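Local coordinates for protein beta-lactamase (Sphaerobacter thermophilus, PDB 4EWF) that probably hydrolyses beta-lactams to substituted beta-amino acids, as a member of the class A beta-lactamase family, at residues G44-A50 / E159-D165. Numbering follows the deposited sequence.
Sequences GDRRFRA and ENWATPD
Glu159 OE2 is gripped by two donors: Arg49 NH1 at 2.6 Å, in a salt bridge, and the backbone N of Ala153. The Arg49-Glu159 salt bridge borders a two-stranded antiparallel ribbon, 48-49 with 161-162, which in this class A beta-lactamase fold packs against the five-stranded sheet: Phe48 touches Thr27, and Ala162 touches Phe242. Arg49 NH1 meets the anti lone pair of Glu159 OE2, an oxygen 11° out of the guanidinium plane; the carboxylate is turned 73° from that plane. With CG anti to the backbone N and a bend at chi2, Glu159 also accepts a hydrogen bond at OE1 from Asn160 N (2.8 Å), fixing the carboxylate's rotation. Phe48 N to Ala162 O and Ala162 N to Phe48 O, both 2.9 Å, make the hydrogen-bonded pair. Ala50 N extends the ladder to Asn160 O, and Ala50 CB meets Ala162 CB at 3.7 Å near, though not touching, what is probably the SxxK motif of Ser52. Trp161 runs alongside Arg49, CH2 over one guanidinium face, offset toward its rim; Glu159 CG likewise lies over the indole's rim. Thr163 OG1 caps Asp166 N where helix 164-175 starts; there Asp165, its OD1 held by Arg41 and Thr31, donates a hydrogen bond from its backbone N to Gly44 O at 2.8 Å, and Pro164 CD lies 4.0 Å from Phe48 CE2.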
ATOM      1  N   GLY A  44       0.240  16.240  -2.355  1.00 24.48           N
ATOM      2  CA  GLY A  44       1.195  15.262  -1.878  1.00 24.93           C
ATOM      3  C   GLY A  44       1.269  15.194  -0.376  1.00 23.93           C
ATOM      4  O   GLY A  44       1.579  14.129   0.171  1.00 18.30           O
ATOM      5  N   ASP A  45       0.994  16.326   0.285  1.00 18.08           N
ATOM      6  CA  ASP A  45       1.077  16.400   1.746  1.00 21.31           C
ATOM      7  C   ASP A  45      -0.299  16.474   2.415  1.00 21.54           C
ATOM      8  O   ASP A  45      -0.414  16.793   3.610  1.00 20.26           O
ATOM      9  CB  ASP A  45       1.958  17.575   2.191  1.00 24.06           C
ATOM     10  CG  ASP A  45       1.383  18.928   1.806  1.00 34.59           C
ATOM     11  OD1 ASP A  45       0.351  18.985   1.103  1.00 34.37           O
ATOM     12  OD2 ASP A  45       1.984  19.946   2.210  1.00 39.68           O
ATOM     13  N   ARG A  46      -1.344  16.207   1.639  1.00 19.27           N
ATOM     14  CA  ARG A  46      -2.720  16.256   2.162  1.00 18.46           C
ATOM     15  C   ARG A  46      -3.018  14.953   2.911  1.00 19.41           C
ATOM     16  O   ARG A  46      -2.551  13.896   2.514  1.00 16.10           O
ATOM     17  CB  ARG A  46      -3.728  16.443   1.012  1.00 16.74           C
ATOM     18  CG  ARG A  46      -5.196  16.432   1.472  1.00 16.28           C
ATOM     19  CD  ARG A  46      -6.145  17.013   0.411  1.00 21.29           C
ATOM     20  NE  ARG A  46      -7.549  16.857   0.795  1.00 22.72           N
ATOM     21  CZ  ARG A  46      -8.549  17.621   0.358  1.00 19.52           C
ATOM     22  NH1 ARG A  46      -9.796  17.372   0.748  1.00 22.28           N
ATOM     23  NH2 ARG A  46      -8.312  18.624  -0.477  1.00 20.31           N
ATOM     24  N   ARG A  47      -3.779  15.037   3.999  1.00 18.02           N
ATOM     25  CA  ARG A  47      -4.090  13.870   4.818  1.00 17.25           C
ATOM     26  C   ARG A  47      -5.319  13.108   4.306  1.00 18.87           C
ATOM     27  O   ARG A  47      -6.387  13.693   4.146  1.00 18.76           O
ATOM     28  CB  ARG A  47      -4.321  14.307   6.268  1.00 18.05           C
ATOM     29  CG  ARG A  47      -3.129  15.027   6.890  1.00 21.72           C
ATOM     30  CD  ARG A  47      -3.529  15.819   8.155  1.00 27.39           C
ATOM     31  NE  ARG A  47      -2.391  16.523   8.743  1.00 27.42           N
ATOM     32  CZ  ARG A  47      -2.211  17.842   8.709  1.00 34.38           C
ATOM     33  NH1 ARG A  47      -3.110  18.647   8.124  1.00 27.11           N
ATOM     34  NH2 ARG A  47      -1.134  18.368   9.288  1.00 36.43           N
ATOM     35  N   PHE A  48      -5.146  11.810   4.047  1.00 18.41           N
ATOM     36  CA  PHE A  48      -6.220  10.911   3.611  1.00 16.20           C
ATOM     37  C   PHE A  48      -6.334   9.749   4.617  1.00 22.80           C
ATOM     38  O   PHE A  48      -5.366   9.436   5.310  1.00 19.01           O
ATOM     39  CB  PHE A  48      -5.853  10.290   2.253  1.00 14.32           C
ATOM     40  CG  PHE A  48      -5.780  11.290   1.126  1.00 18.71           C
ATOM     41  CD1 PHE A  48      -6.859  11.462   0.272  1.00 21.95           C
ATOM     42  CD2 PHE A  48      -4.646  12.066   0.944  1.00 15.54           C
ATOM     43  CE1 PHE A  48      -6.811  12.390  -0.774  1.00 19.96           C
ATOM     44  CE2 PHE A  48      -4.580  13.010  -0.102  1.00 17.57           C
ATOM     45  CZ  PHE A  48      -5.669  13.167  -0.956  1.00 18.49           C
ATOM     46  N   ARG A  49      -7.488   9.088   4.674  1.00 17.82           N
ATOM     47  CA  ARG A  49      -7.575   7.833   5.422  1.00 20.43           C
ATOM     48  C   ARG A  49      -6.676   6.816   4.743  1.00 21.83           C
ATOM     49  O   ARG A  49      -6.727   6.630   3.523  1.00 24.12           O
ATOM     50  CB  ARG A  49      -9.021   7.307   5.501  1.00 18.56           C
ATOM     51  CG  ARG A  49      -9.970   8.264   6.230  1.00 21.16           C
ATOM     52  CD  ARG A  49     -11.393   7.699   6.356  1.00 29.67           C
ATOM     53  NE  ARG A  49     -12.336   8.774   6.652  1.00 30.51           N
ATOM     54  CZ  ARG A  49     -12.597   9.208   7.874  1.00 33.87           C
ATOM     55  NH1 ARG A  49     -12.004   8.648   8.919  1.00 36.19           N
ATOM     56  NH2 ARG A  49     -13.455  10.190   8.055  1.00 36.78           N
ATOM     57  N   ALA A  50      -5.819   6.174   5.522  1.00 17.67           N
ATOM     58  CA  ALA A  50      -4.892   5.216   4.937  1.00 18.60           C
ATOM     59  C   ALA A  50      -5.628   3.966   4.496  1.00 24.13           C
ATOM     60  O   ALA A  50      -5.204   3.304   3.550  1.00 18.09           O
ATOM     61  CB  ALA A  50      -3.790   4.843   5.938  1.00 14.49           C
ATOM     62  N   GLU A 159      -8.079   7.741  13.956  1.00 21.67           N
ATOM     63  CA  GLU A 159      -8.025   7.209  12.613  1.00 21.80           C
ATOM     64  C   GLU A 159      -6.571   6.988  12.222  1.00 22.85           C
ATOM     65  O   GLU A 159      -5.658   7.584  12.822  1.00 20.40           O
ATOM     66  CB  GLU A 159      -8.717   8.188  11.638  1.00 25.01           C
ATOM     67  CG  GLU A 159      -8.747   7.745  10.165  1.00 24.76           C
ATOM     68  CD  GLU A 159      -9.483   6.422   9.942  1.00 25.82           C
ATOM     69  OE1 GLU A 159      -8.870   5.352  10.159  1.00 22.16           O
ATOM     70  OE2 GLU A 159     -10.667   6.458   9.538  1.00 26.70           O
ATOM     71  N   ASN A 160      -6.361   6.112  11.240  1.00 18.81           N
ATOM     72  CA  ASN A 160      -5.052   5.897  10.642  1.00 19.35           C
ATOM     73  C   ASN A 160      -4.921   6.806   9.414  1.00 21.44           C
ATOM     74  O   ASN A 160      -5.589   6.582   8.403  1.00 19.08           O
ATOM     75  CB  ASN A 160      -4.886   4.438  10.198  1.00 18.05           C
ATOM     76  CG  ASN A 160      -5.062   3.455  11.338  1.00 24.18           C
ATOM     77  OD1 ASN A 160      -4.692   3.734  12.474  1.00 20.10           O
ATOM     78  ND2 ASN A 160      -5.654   2.306  11.042  1.00 17.36           N
ATOM     79  N   TRP A 161      -4.063   7.816   9.513  1.00 21.25           N
ATOM     80  CA  TRP A 161      -3.904   8.830   8.465  1.00 17.61           C
ATOM     81  C   TRP A 161      -2.691   8.524   7.598  1.00 19.49           C
ATOM     82  O   TRP A 161      -1.730   7.923   8.056  1.00 20.72           O
ATOM     83  CB  TRP A 161      -3.770  10.241   9.088  1.00 16.39           C
ATOM     84  CG  TRP A 161      -4.989  10.628   9.884  1.00 19.81           C
ATOM     85  CD1 TRP A 161      -5.089  10.730  11.250  1.00 18.23           C
ATOM     86  CD2 TRP A 161      -6.298  10.910   9.364  1.00 21.00           C
ATOM     87  NE1 TRP A 161      -6.375  11.070  11.605  1.00 18.61           N
ATOM     88  CE2 TRP A 161      -7.138  11.186  10.468  1.00 23.25           C
ATOM     89  CE3 TRP A 161      -6.841  10.957   8.069  1.00 20.18           C
ATOM     90  CZ2 TRP A 161      -8.498  11.518  10.321  1.00 26.19           C
ATOM     91  CZ3 TRP A 161      -8.191  11.279   7.915  1.00 21.99           C
ATOM     92  CH2 TRP A 161      -9.005  11.562   9.043  1.00 26.48           C
ATOM     93  N   ALA A 162      -2.750   8.935   6.335  1.00 18.84           N
ATOM     94  CA  ALA A 162      -1.632   8.798   5.418  1.00 21.23           C
ATOM     95  C   ALA A 162      -1.490  10.062   4.584  1.00 25.66           C
ATOM     96  O   ALA A 162      -2.454  10.813   4.418  1.00 22.59           O
ATOM     97  CB  ALA A 162      -1.876   7.625   4.489  1.00 16.50           C
ATOM     98  N   THR A 163      -0.301  10.279   4.025  1.00 21.87           N
ATOM     99  CA  THR A 163      -0.177  11.218   2.915  1.00 19.34           C
ATOM    100  C   THR A 163       0.497  10.491   1.774  1.00 19.08           C
ATOM    101  O   THR A 163       1.260   9.564   1.999  1.00 16.20           O
ATOM    102  CB  THR A 163       0.653  12.489   3.255  1.00 21.16           C
ATOM    103  OG1 THR A 163       2.022  12.128   3.435  1.00 17.28           O
ATOM    104  CG2 THR A 163       0.136  13.153   4.516  1.00 21.48           C
ATOM    105  N   PRO A 164       0.211  10.908   0.531  1.00 19.23           N
ATOM    106  CA  PRO A 164       0.899  10.287  -0.608  1.00 18.08           C
ATOM    107  C   PRO A 164       2.428  10.437  -0.464  1.00 21.91           C
ATOM    108  O   PRO A 164       3.152   9.463  -0.693  1.00 18.64           O
ATOM    109  CB  PRO A 164       0.366  11.081  -1.821  1.00 18.32           C
ATOM    110  CG  PRO A 164      -0.962  11.669  -1.354  1.00 21.06           C
ATOM    111  CD  PRO A 164      -0.736  11.968   0.123  1.00 14.98           C
ATOM    112  N   ASP A 165       2.903  11.621  -0.062  1.00 17.19           N
ATOM    113  CA  ASP A 165       4.340  11.833   0.162  1.00 15.90           C
ATOM    114  C   ASP A 165       4.942  10.778   1.092  1.00 21.64           C
ATOM    115  O   ASP A 165       6.009  10.215   0.806  1.00 21.87           O
ATOM    116  CB  ASP A 165       4.619  13.208   0.799  1.00 19.90           C
ATOM    117  CG  ASP A 165       4.562  14.352  -0.207  1.00 27.01           C
ATOM    118  OD1 ASP A 165       4.475  14.098  -1.432  1.00 25.66           O
ATOM    119  OD2 ASP A 165       4.596  15.514   0.241  1.00 24.12           O
TER